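Local atomic coordinates of STU0660 (Streptococcus thermophilus, PDB entry 3ZTH), a protein that probably binds DNA as a large, magnesium-binding Csn2 protein of CRISPR-mediated bacterial immunity, and assembles as four copies of one chain. Residues K84-L87 with E88-Y92; Q153-T156 with K157-P161; F162-E166 with N167-S171; K204-D207 with G208-S211. All coordinates share one frame; numbering follows the deposited sequence.

Interaction 1: residues K84-L87 with E88-Y92; sequences KDLL and EQMEY
Lys84 and Glu88 stand one turn apart on the helix, and the carboxylate of Glu88 crosses the lysine's aliphatic chain. OE2 of Glu88 touches Lys84 CE at 3.0 Å, whereas the charged atoms Lys84 NZ and Glu88 OE2 are 3.9 Å apart, a long salt bridge. The lysine, extended from CG to NZ, carries its ammonium group past the acid. Opposite charges four residues apart suit this exposed side of a helix. Toward the protein interior, Leu86 and Met90, a selenomethionine here, run side by side in the same direction, with Leu86 CD2 3.8 Å from Met90 SE. Leu86 lies on the last turn of helix 83-89 and Met90 is the first residue past it, where the bonding changes from alpha-helical to tighter. Glu88 N reaches Lys84 O at 3.0 Å, a normal i to i+4 bond, while Met90 N makes its better bond to Leu87 O, also at 3.0 Å. A water serves the turn too, donating to Asp85 O and accepting from Gln89 NE2 at 2.8 Å. Further out, the carboxylate of Asp85 accepts from Ser81 N just ahead of the helix, and Gln89 OE1 accepts from Leu97 N at the start of the next one. Leu86 and Met90 pack on helix 177-192, through Leu181 and Phe184 for the first and Leu183 and Met187 for the second.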
loop_
_atom_site.group_PDB
_atom_site.type_symbol
_atom_site.label_atom_id
_atom_site.label_comp_id
_atom_site.label_asym_id
_atom_site.label_seq_id
_atom_site.Cartn_x
_atom_site.Cartn_y
_atom_site.Cartn_z
ATOM N N LYS A 84 0.738 -1.830 -28.071
ATOM C CA LYS A 84 0.651 -1.258 -26.738
ATOM C C LYS A 84 2.055 -1.159 -26.154
ATOM O O LYS A 84 2.372 -0.200 -25.450
ATOM C CB LYS A 84 -0.232 -2.111 -25.829
ATOM C CG LYS A 84 -0.335 -1.565 -24.409
ATOM C CD LYS A 84 -1.002 -2.557 -23.468
ATOM C CE LYS A 84 -0.960 -2.068 -22.020
ATOM N NZ LYS A 84 -1.522 -3.075 -21.063
ATOM N N ASP A 85 2.899 -2.147 -26.446
ATOM C CA ASP A 85 4.269 -2.120 -25.943
ATOM C C ASP A 85 5.006 -0.941 -26.569
ATOM O O ASP A 85 5.857 -0.306 -25.938
ATOM C CB ASP A 85 5.018 -3.407 -26.290
ATOM C CG ASP A 85 4.448 -4.616 -25.601
ATOM O OD1 ASP A 85 3.909 -4.455 -24.486
ATOM O OD2 ASP A 85 4.556 -5.726 -26.163
ATOM N N LEU A 86 4.671 -0.660 -27.822
ATOM C CA LEU A 86 5.288 0.433 -28.537
ATOM C C LEU A 86 4.901 1.774 -27.894
ATOM O O LEU A 86 5.765 2.621 -27.633
ATOM C CB LEU A 86 4.880 0.369 -30.005
ATOM C CG LEU A 86 5.741 1.206 -30.952
ATOM C CD1 LEU A 86 5.762 0.548 -32.327
ATOM C CD2 LEU A 86 5.210 2.637 -31.011
ATOM N N LEU A 87 3.613 1.969 -27.625
ATOM C CA LEU A 87 3.181 3.204 -26.983
ATOM C C LEU A 87 3.890 3.358 -25.636
ATOM O O LEU A 87 4.333 4.453 -25.278
ATOM C CB LEU A 87 1.669 3.196 -26.761
ATOM C CG LEU A 87 1.102 4.381 -25.964
ATOM C CD1 LEU A 87 1.424 5.691 -26.671
ATOM C CD2 LEU A 87 -0.397 4.214 -25.804
ATOM N N GLU A 88 4.005 2.254 -24.898
ATOM C CA GLU A 88 4.660 2.265 -23.589
ATOM C C GLU A 88 6.125 2.680 -23.651
ATOM O O GLU A 88 6.634 3.306 -22.720
ATOM C CB GLU A 88 4.528 0.895 -22.918
ATOM C CG GLU A 88 3.333 0.802 -21.975
ATOM C CD GLU A 88 2.990 -0.627 -21.563
ATOM O OE1 GLU A 88 3.923 -1.412 -21.258
ATOM O OE2 GLU A 88 1.778 -0.957 -21.534
ATOM N N GLN A 89 6.802 2.341 -24.743
ATOM C CA GLN A 89 8.200 2.718 -24.887
ATOM C C GLN A 89 8.351 4.210 -25.166
ATOM O O GLN A 89 9.439 4.770 -25.032
ATOM C CB GLN A 89 8.869 1.924 -26.013
ATOM C CG GLN A 89 9.196 0.491 -25.654
ATOM C CD GLN A 89 9.999 0.372 -24.372
ATOM O OE1 GLN A 89 11.085 0.943 -24.234
ATOM N NE2 GLN A 89 9.464 -0.382 -23.425
HETATM N N MSE A 90 7.255 4.857 -25.545
HETATM C CA MSE A 90 7.294 6.284 -25.839
HETATM C C MSE A 90 6.760 7.162 -24.704
HETATM O O MSE A 90 6.674 8.384 -24.830
HETATM C CB MSE A 90 6.561 6.549 -27.154
HETATM C CG MSE A 90 7.308 5.933 -28.328
HETATM SE SE MSE A 90 6.492 6.127 -30.061
HETATM C CE MSE A 90 7.172 7.885 -30.525
ATOM N N GLU A 91 6.414 6.526 -23.590
ATOM C CA GLU A 91 5.942 7.250 -22.422
ATOM C C GLU A 91 7.144 7.378 -21.484
ATOM O O GLU A 91 8.046 6.535 -21.496
ATOM C CB GLU A 91 4.804 6.488 -21.740
ATOM C CG GLU A 91 3.587 6.287 -22.632
ATOM C CD GLU A 91 2.512 5.424 -21.977
ATOM O OE1 GLU A 91 2.877 4.442 -21.287
ATOM O OE2 GLU A 91 1.308 5.714 -22.163
ATOM N N TYR A 92 7.169 8.438 -20.686
ATOM C CA TYR A 92 8.279 8.653 -19.773
ATOM C C TYR A 92 8.084 7.857 -18.491
ATOM O O TYR A 92 7.410 8.303 -17.566
ATOM C CB TYR A 92 8.413 10.142 -19.459
ATOM C CG TYR A 92 9.646 10.488 -18.668
ATOM C CD1 TYR A 92 10.854 10.747 -19.312
ATOM C CD2 TYR A 92 9.616 10.552 -17.273
ATOM C CE1 TYR A 92 12.006 11.063 -18.590
ATOM C CE2 TYR A 92 10.765 10.867 -16.539
ATOM C CZ TYR A 92 11.956 11.123 -17.207
ATOM O OH TYR A 92 13.094 11.459 -16.508
HETATM O O HOH W 1 6.960 -1.632 -23.664
#

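Interaction 2: residues Q153-T156 with K157-P161; sequences QLLT and KNFSP
Lys157 ends helix 151-157, and the chain then passes through Asn158 into strand 159-165, so this is a helix-to-strand junction stitched by the last helical carbonyls. Lys157 N donates to Leu154 O at 3.3 Å, arriving above the carbonyl plane, and makes a weak bond to Gln153 O. Its CG sits beside the backbone N, near Gln153 O and the Thr156 carbonyl carbon; the bend at chi2 (-77°) then brings CD near Thr156 O, while the amine leads away, as befits an exposed lysine. Asn158 N gives the straighter bond to the same carbonyl oxygen, 2.8 Å from Leu154 O, so one acceptor holds two successive amides. The amide side chain of Asn158 crosses the leucine, ND2 lying only 3.1 Å from Leu154 CD2. That nitrogen is buried, but it donates to Gln153 OE1 of the second subunit. The reciprocal bond joins Gln153 of this chain to Asn158 of that one: Asn158 supplies the N-H and Gln153 the carbonyl oxygen in both copies. Phe159 begins the strand and turns its side chain back toward the helix, where its ring packs on the last turn. Phe159 CE2 is 4.3 Å from Leu154 CB, and Phe159 CD2 lies 3.6 Å from Leu155 CD2. From Phe159 to Pro161 the strand pairs antiparallel with a strand of the second subunit, and Ser160 OG donates weakly to Phe159 O at 3.1 Å.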
loop_
_atom_site.group_PDB
_atom_site.type_symbol
_atom_site.label_atom_id
_atom_site.label_comp_id
_atom_site.label_asym_id
_atom_site.label_seq_id
_atom_site.Cartn_x
_atom_site.Cartn_y
_atom_site.Cartn_z
ATOM N N GLN A 153 11.463 14.875 -12.504
ATOM C CA GLN A 153 10.197 14.991 -11.799
ATOM C C GLN A 153 9.137 15.643 -12.675
ATOM O O GLN A 153 7.996 15.182 -12.734
ATOM C CB GLN A 153 10.390 15.799 -10.526
ATOM C CG GLN A 153 9.118 16.027 -9.748
ATOM C CD GLN A 153 9.376 16.728 -8.434
ATOM O OE1 GLN A 153 8.438 17.094 -7.724
ATOM N NE2 GLN A 153 10.654 16.919 -8.094
ATOM N N LEU A 154 9.513 16.722 -13.353
ATOM C CA LEU A 154 8.589 17.418 -14.246
ATOM C C LEU A 154 8.120 16.506 -15.382
ATOM O O LEU A 154 6.930 16.446 -15.699
ATOM C CB LEU A 154 9.255 18.655 -14.852
ATOM C CG LEU A 154 9.059 19.995 -14.149
ATOM C CD1 LEU A 154 9.592 21.100 -15.048
ATOM C CD2 LEU A 154 7.580 20.228 -13.860
ATOM N N LEU A 155 9.067 15.812 -16.003
ATOM C CA LEU A 155 8.741 14.912 -17.095
ATOM C C LEU A 155 7.825 13.792 -16.622
ATOM O O LEU A 155 6.984 13.306 -17.379
ATOM C CB LEU A 155 10.025 14.313 -17.686
ATOM C CG LEU A 155 10.899 15.282 -18.483
ATOM C CD1 LEU A 155 12.161 14.590 -18.948
ATOM C CD2 LEU A 155 10.111 15.795 -19.664
ATOM N N THR A 156 7.984 13.399 -15.364
ATOM C CA THR A 156 7.196 12.318 -14.798
ATOM C C THR A 156 5.785 12.705 -14.371
ATOM O O THR A 156 4.901 11.853 -14.324
ATOM C CB THR A 156 7.904 11.706 -13.568
ATOM O OG1 THR A 156 9.260 11.385 -13.895
ATOM C CG2 THR A 156 7.192 10.438 -13.124
ATOM N N LYS A 157 5.561 13.981 -14.074
ATOM C CA LYS A 157 4.246 14.407 -13.596
ATOM C C LYS A 157 3.489 15.473 -14.383
ATOM O O LYS A 157 2.261 15.517 -14.337
ATOM C CB LYS A 157 4.374 14.897 -12.151
ATOM C CG LYS A 157 4.955 13.879 -11.178
ATOM C CD LYS A 157 3.926 12.836 -10.781
ATOM C CE LYS A 157 4.448 11.954 -9.663
ATOM N NZ LYS A 157 3.359 11.088 -9.124
ATOM N N ASN A 158 4.205 16.332 -15.099
ATOM C CA ASN A 158 3.552 17.416 -15.823
ATOM C C ASN A 158 3.652 17.380 -17.342
ATOM O O ASN A 158 3.210 18.307 -18.017
ATOM C CB ASN A 158 4.091 18.741 -15.297
ATOM C CG ASN A 158 3.904 18.875 -13.801
ATOM O OD1 ASN A 158 2.791 19.095 -13.320
ATOM N ND2 ASN A 158 4.985 18.719 -13.053
ATOM N N PHE A 159 4.228 16.311 -17.878
ATOM C CA PHE A 159 4.360 16.171 -19.316
ATOM C C PHE A 159 3.806 14.848 -19.803
ATOM O O PHE A 159 3.951 13.812 -19.149
ATOM C CB PHE A 159 5.821 16.298 -19.732
ATOM C CG PHE A 159 6.328 17.705 -19.707
ATOM C CD1 PHE A 159 5.759 18.675 -20.530
ATOM C CD2 PHE A 159 7.377 18.067 -18.866
ATOM C CE1 PHE A 159 6.231 19.984 -20.518
ATOM C CE2 PHE A 159 7.859 19.379 -18.845
ATOM C CZ PHE A 159 7.284 20.337 -19.673
ATOM N N SER A 160 3.157 14.901 -20.956
ATOM C CA SER A 160 2.582 13.719 -21.576
ATOM C C SER A 160 2.724 13.804 -23.090
ATOM O O SER A 160 2.681 14.892 -23.676
ATOM C CB SER A 160 1.105 13.579 -21.203
ATOM O OG SER A 160 0.970 13.105 -19.877
ATOM N N PRO A 161 2.908 12.651 -23.741
ATOM C CA PRO A 161 3.052 12.632 -25.195
ATOM C C PRO A 161 1.703 12.725 -25.902
ATOM O O PRO A 161 0.684 12.251 -25.399
ATOM C CB PRO A 161 3.756 11.306 -25.445
ATOM C CG PRO A 161 3.187 10.429 -24.373
ATOM C CD PRO A 161 3.196 11.326 -23.161
#

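Interaction 3: residues F162-E166 with N167-S171; sequences FFAIE and NKNLS
Phe162 and Asn169 meet across a two-strand beta hairpin whose type I' turn runs from Ile165 to Lys168. The asparagine amide is turned 26° from the plane of the phenyl ring, and its ND2 lies 3.3 Å from Phe162 CD2. The other branch, Asn169 OD1, rests 3.3 Å from Ala164 CB, the small methyl leaving room for the amide in this non-hydrogen-bonded pair. ND2 also donates to Glu145 of the second subunit, which helps to fix the rotation of the group. On the other face of the hairpin the apolar side chains gather. Leu170 puts CG between its backbone N and carbonyl carbon (chi1 46°), and its two methyls divide their contacts: CD1 is 3.8 Å from Phe163 CB, while CD2 meets Ile165 CD1 at 3.7 Å, the two side chains crossing. Phe163 continues inward to meet the ring of Phe172. Lys168, beside the turn, extends to Ser53 O of the third subunit, and strand 159-165 pairs with the second, so the hairpin contributes to both interfaces. Glu166 and Asn167 occupy the two turn corners with positive phi. Ile165 N donates to Lys168 O at 2.9 Å, and Leu170 N closes on Phe163 O at 3.0 Å.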
loop_
_atom_site.group_PDB
_atom_site.type_symbol
_atom_site.label_atom_id
_atom_site.label_comp_id
_atom_site.label_asym_id
_atom_site.label_seq_id
_atom_site.Cartn_x
_atom_site.Cartn_y
_atom_site.Cartn_z
ATOM N N PHE A 162 1.705 13.361 -27.064
ATOM C CA PHE A 162 0.506 13.509 -27.876
ATOM C C PHE A 162 0.901 13.349 -29.331
ATOM O O PHE A 162 2.043 13.600 -29.710
ATOM C CB PHE A 162 -0.137 14.888 -27.686
ATOM C CG PHE A 162 -0.947 15.020 -26.425
ATOM C CD1 PHE A 162 -0.331 15.312 -25.208
ATOM C CD2 PHE A 162 -2.334 14.870 -26.461
ATOM C CE1 PHE A 162 -1.082 15.459 -24.049
ATOM C CE2 PHE A 162 -3.099 15.015 -25.311
ATOM C CZ PHE A 162 -2.472 15.312 -24.097
ATOM N N PHE A 163 -0.044 12.927 -30.151
ATOM C CA PHE A 163 0.226 12.748 -31.569
ATOM C C PHE A 163 -0.758 13.629 -32.307
ATOM O O PHE A 163 -1.954 13.636 -32.006
ATOM C CB PHE A 163 0.050 11.278 -31.947
ATOM C CG PHE A 163 0.927 10.355 -31.155
ATOM C CD1 PHE A 163 0.540 9.934 -29.889
ATOM C CD2 PHE A 163 2.163 9.954 -31.649
ATOM C CE1 PHE A 163 1.375 9.130 -29.125
ATOM C CE2 PHE A 163 3.011 9.147 -30.894
ATOM C CZ PHE A 163 2.616 8.736 -29.630
ATOM N N ALA A 164 -0.248 14.389 -33.265
ATOM C CA ALA A 164 -1.106 15.285 -34.013
ATOM C C ALA A 164 -0.872 15.261 -35.512
ATOM O O ALA A 164 0.204 14.899 -35.992
ATOM C CB ALA A 164 -0.942 16.707 -33.488
ATOM N N ILE A 165 -1.916 15.640 -36.237
ATOM C CA ILE A 165 -1.880 15.726 -37.683
ATOM C C ILE A 165 -2.284 17.161 -37.988
ATOM O O ILE A 165 -3.462 17.521 -37.890
ATOM C CB ILE A 165 -2.876 14.753 -38.337
ATOM C CG1 ILE A 165 -2.507 13.314 -37.970
ATOM C CG2 ILE A 165 -2.854 14.940 -39.850
ATOM C CD1 ILE A 165 -3.383 12.268 -38.607
ATOM N N GLU A 166 -1.297 17.982 -38.335
ATOM C CA GLU A 166 -1.544 19.384 -38.635
ATOM C C GLU A 166 -2.158 20.026 -37.399
ATOM O O GLU A 166 -3.195 20.689 -37.470
ATOM C CB GLU A 166 -2.483 19.521 -39.843
ATOM C CG GLU A 166 -1.858 19.061 -41.169
ATOM C CD GLU A 166 -2.841 19.074 -42.345
ATOM O OE1 GLU A 166 -3.824 18.294 -42.322
ATOM O OE2 GLU A 166 -2.626 19.865 -43.296
ATOM N N ASN A 167 -1.511 19.786 -36.262
ATOM C CA ASN A 167 -1.923 20.330 -34.968
ATOM C C ASN A 167 -3.208 19.798 -34.341
ATOM O O ASN A 167 -3.630 20.283 -33.291
ATOM C CB ASN A 167 -1.985 21.852 -35.057
ATOM C CG ASN A 167 -0.631 22.459 -35.349
ATOM O OD1 ASN A 167 0.293 22.343 -34.544
ATOM N ND2 ASN A 167 -0.498 23.092 -36.512
ATOM N N LYS A 168 -3.832 18.809 -34.971
ATOM C CA LYS A 168 -5.049 18.227 -34.419
ATOM C C LYS A 168 -4.674 16.910 -33.752
ATOM O O LYS A 168 -4.190 15.989 -34.403
ATOM C CB LYS A 168 -6.082 17.984 -35.518
ATOM C CG LYS A 168 -7.399 17.445 -34.995
ATOM C CD LYS A 168 -8.343 17.078 -36.127
ATOM C CE LYS A 168 -9.647 16.508 -35.588
ATOM N NZ LYS A 168 -10.484 15.957 -36.689
ATOM N N ASN A 169 -4.887 16.826 -32.448
ATOM C CA ASN A 169 -4.543 15.622 -31.708
ATOM C C ASN A 169 -5.480 14.443 -31.939
ATOM O O ASN A 169 -6.697 14.603 -32.031
ATOM C CB ASN A 169 -4.515 15.900 -30.198
ATOM C CG ASN A 169 -3.351 16.773 -29.773
ATOM O OD1 ASN A 169 -2.430 17.038 -30.549
ATOM N ND2 ASN A 169 -3.382 17.214 -28.518
ATOM N N LEU A 170 -4.888 13.258 -32.037
ATOM C CA LEU A 170 -5.632 12.011 -32.169
ATOM C C LEU A 170 -4.905 11.014 -31.284
ATOM O O LEU A 170 -3.699 11.137 -31.064
ATOM C CB LEU A 170 -5.683 11.501 -33.618
ATOM C CG LEU A 170 -4.479 11.433 -34.560
ATOM C CD1 LEU A 170 -3.230 10.944 -33.862
ATOM C CD2 LEU A 170 -4.858 10.514 -35.720
ATOM N N SER A 171 -5.636 10.046 -30.751
ATOM C CA SER A 171 -5.021 9.050 -29.891
ATOM C C SER A 171 -4.054 8.172 -30.677
ATOM O O SER A 171 -4.239 7.926 -31.875
ATOM C CB SER A 171 -6.092 8.191 -29.232
ATOM O OG SER A 171 -6.892 8.988 -28.380
HETATM O O HOH W 2 -2.528 12.773 -29.145
#

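Interaction 4: residues K204-D207 with G208-S211; sequences KNID and GFIS
The backbone makes a type I beta turn from Ile206 to Phe209, in which Phe209 N donates to Ile206 O at 2.8 Å. Round this turn the ring of Phe209 folds back over the preceding residues, so that Asn205 O lies against one face, 3.1 Å above the ring plane and displaced toward its rim; the nearest ring atom is CE2, 3.1 Å from Asn205 O. A flat ring lets the carbonyl oxygen come this close. The Ile206 side chain crosses that of Phe209 at about a right angle, its CD1 3.9 Å from Phe209 CD2. The branched side chain also reaches Ile210, where Ile206 CG2 is 4.4 Å from Ile210 CD1. Asp207 points away from segment 208-211 at CB, and its OD2 accepts from Ser239 N, which ties the turn to the loop next to the magnesium ligand Asp240. The nearest atoms of Gly208, exposed at the bend, and a bound magnesium ion are about 7 Å apart. Phe209 further meets Phe83 of its own chain and Tyr32 of the third subunit. The whole turn links strand 199-204 of the mixed sheet to helix 212-228, which Ser211 N-caps through Ser214 N, while Ile206 and Ile210 pack against Leu181 of helix 177-192.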
loop_
_atom_site.group_PDB
_atom_site.type_symbol
_atom_site.label_atom_id
_atom_site.label_comp_id
_atom_site.label_asym_id
_atom_site.label_seq_id
_atom_site.Cartn_x
_atom_site.Cartn_y
_atom_site.Cartn_z
ATOM N N LYS A 204 7.417 -9.190 -32.674
ATOM C CA LYS A 204 6.551 -10.252 -33.156
ATOM C C LYS A 204 5.105 -9.780 -33.120
ATOM O O LYS A 204 4.792 -8.799 -32.457
ATOM C CB LYS A 204 6.733 -11.534 -32.330
ATOM C CG LYS A 204 5.920 -11.638 -31.058
ATOM C CD LYS A 204 6.090 -13.035 -30.448
ATOM C CE LYS A 204 5.059 -13.321 -29.342
ATOM N NZ LYS A 204 5.222 -12.471 -28.131
ATOM N N ASN A 205 4.242 -10.464 -33.865
ATOM C CA ASN A 205 2.814 -10.143 -33.943
ATOM C C ASN A 205 2.476 -8.922 -34.777
ATOM O O ASN A 205 1.315 -8.603 -34.941
ATOM C CB ASN A 205 2.226 -9.933 -32.549
ATOM C CG ASN A 205 2.462 -11.106 -31.640
ATOM O OD1 ASN A 205 2.108 -12.236 -31.968
ATOM N ND2 ASN A 205 3.062 -10.848 -30.483
ATOM N N ILE A 206 3.474 -8.236 -35.307
ATOM C CA ILE A 206 3.214 -7.042 -36.099
ATOM C C ILE A 206 2.830 -7.304 -37.555
ATOM O O ILE A 206 2.032 -6.559 -38.129
ATOM C CB ILE A 206 4.428 -6.097 -36.049
ATOM C CG1 ILE A 206 4.657 -5.658 -34.606
ATOM C CG2 ILE A 206 4.196 -4.883 -36.931
ATOM C CD1 ILE A 206 3.387 -5.152 -33.920
ATOM N N ASP A 207 3.392 -8.353 -38.151
ATOM C CA ASP A 207 3.083 -8.695 -39.538
ATOM C C ASP A 207 1.592 -8.676 -39.830
ATOM O O ASP A 207 1.164 -8.248 -40.901
ATOM C CB ASP A 207 3.591 -10.092 -39.893
ATOM C CG ASP A 207 5.081 -10.167 -39.942
ATOM O OD1 ASP A 207 5.719 -9.097 -40.013
ATOM O OD2 ASP A 207 5.616 -11.295 -39.924
ATOM N N GLY A 208 0.800 -9.164 -38.884
ATOM C CA GLY A 208 -0.628 -9.217 -39.104
ATOM C C GLY A 208 -1.320 -7.877 -39.106
ATOM O O GLY A 208 -2.425 -7.762 -39.631
ATOM N N PHE A 209 -0.673 -6.859 -38.546
ATOM C CA PHE A 209 -1.285 -5.539 -38.457
ATOM C C PHE A 209 -0.987 -4.558 -39.586
ATOM O O PHE A 209 -1.561 -3.476 -39.628
ATOM C CB PHE A 209 -0.934 -4.902 -37.112
ATOM C CG PHE A 209 -1.124 -5.826 -35.937
ATOM C CD1 PHE A 209 -2.080 -6.846 -35.979
ATOM C CD2 PHE A 209 -0.369 -5.657 -34.771
ATOM C CE1 PHE A 209 -2.284 -7.685 -34.879
ATOM C CE2 PHE A 209 -0.562 -6.487 -33.661
ATOM C CZ PHE A 209 -1.523 -7.505 -33.713
ATOM N N ILE A 210 -0.097 -4.920 -40.500
ATOM C CA ILE A 210 0.202 -4.038 -41.618
ATOM C C ILE A 210 0.353 -4.834 -42.896
ATOM O O ILE A 210 0.669 -6.020 -42.861
ATOM C CB ILE A 210 1.485 -3.209 -41.384
ATOM C CG1 ILE A 210 2.694 -4.123 -41.213
ATOM C CG2 ILE A 210 1.321 -2.347 -40.140
ATOM C CD1 ILE A 210 3.978 -3.347 -41.013
ATOM N N SER A 211 0.116 -4.175 -44.025
ATOM C CA SER A 211 0.214 -4.814 -45.332
ATOM C C SER A 211 1.646 -5.218 -45.652
ATOM O O SER A 211 2.587 -4.819 -44.964
ATOM C CB SER A 211 -0.281 -3.862 -46.423
ATOM O OG SER A 211 0.620 -2.777 -46.604
#

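How the interactions relate
Interactions 1, 2 and 3 form a connected group. Tyr92, following the helix of interaction 1, packs on interaction 2, with its CE1 3.5 Å from Leu155 CD1, and Leu87 CD1 of interaction 1 lies 4.2 Å from Phe163 CE1 of interaction 3. Interactions 2 and 3 adjoin in sequence and share strand 159-165, which pairs with the second subunit. Interaction 4 touches none of the others: its nearest atoms are about 6 Å from interaction 1, 14 Å from interaction 3 and 18 Å from interaction 2. Leu181 of helix 177-192 nevertheless touches both interactions 1 and 4. Interaction 4 neighbours the magnesium sites, the side chains of Asp207 and Asp240 being about 8 Å apart, as are those of Ile210 and Glu212. Interactions 3 and 4 both touch the third subunit.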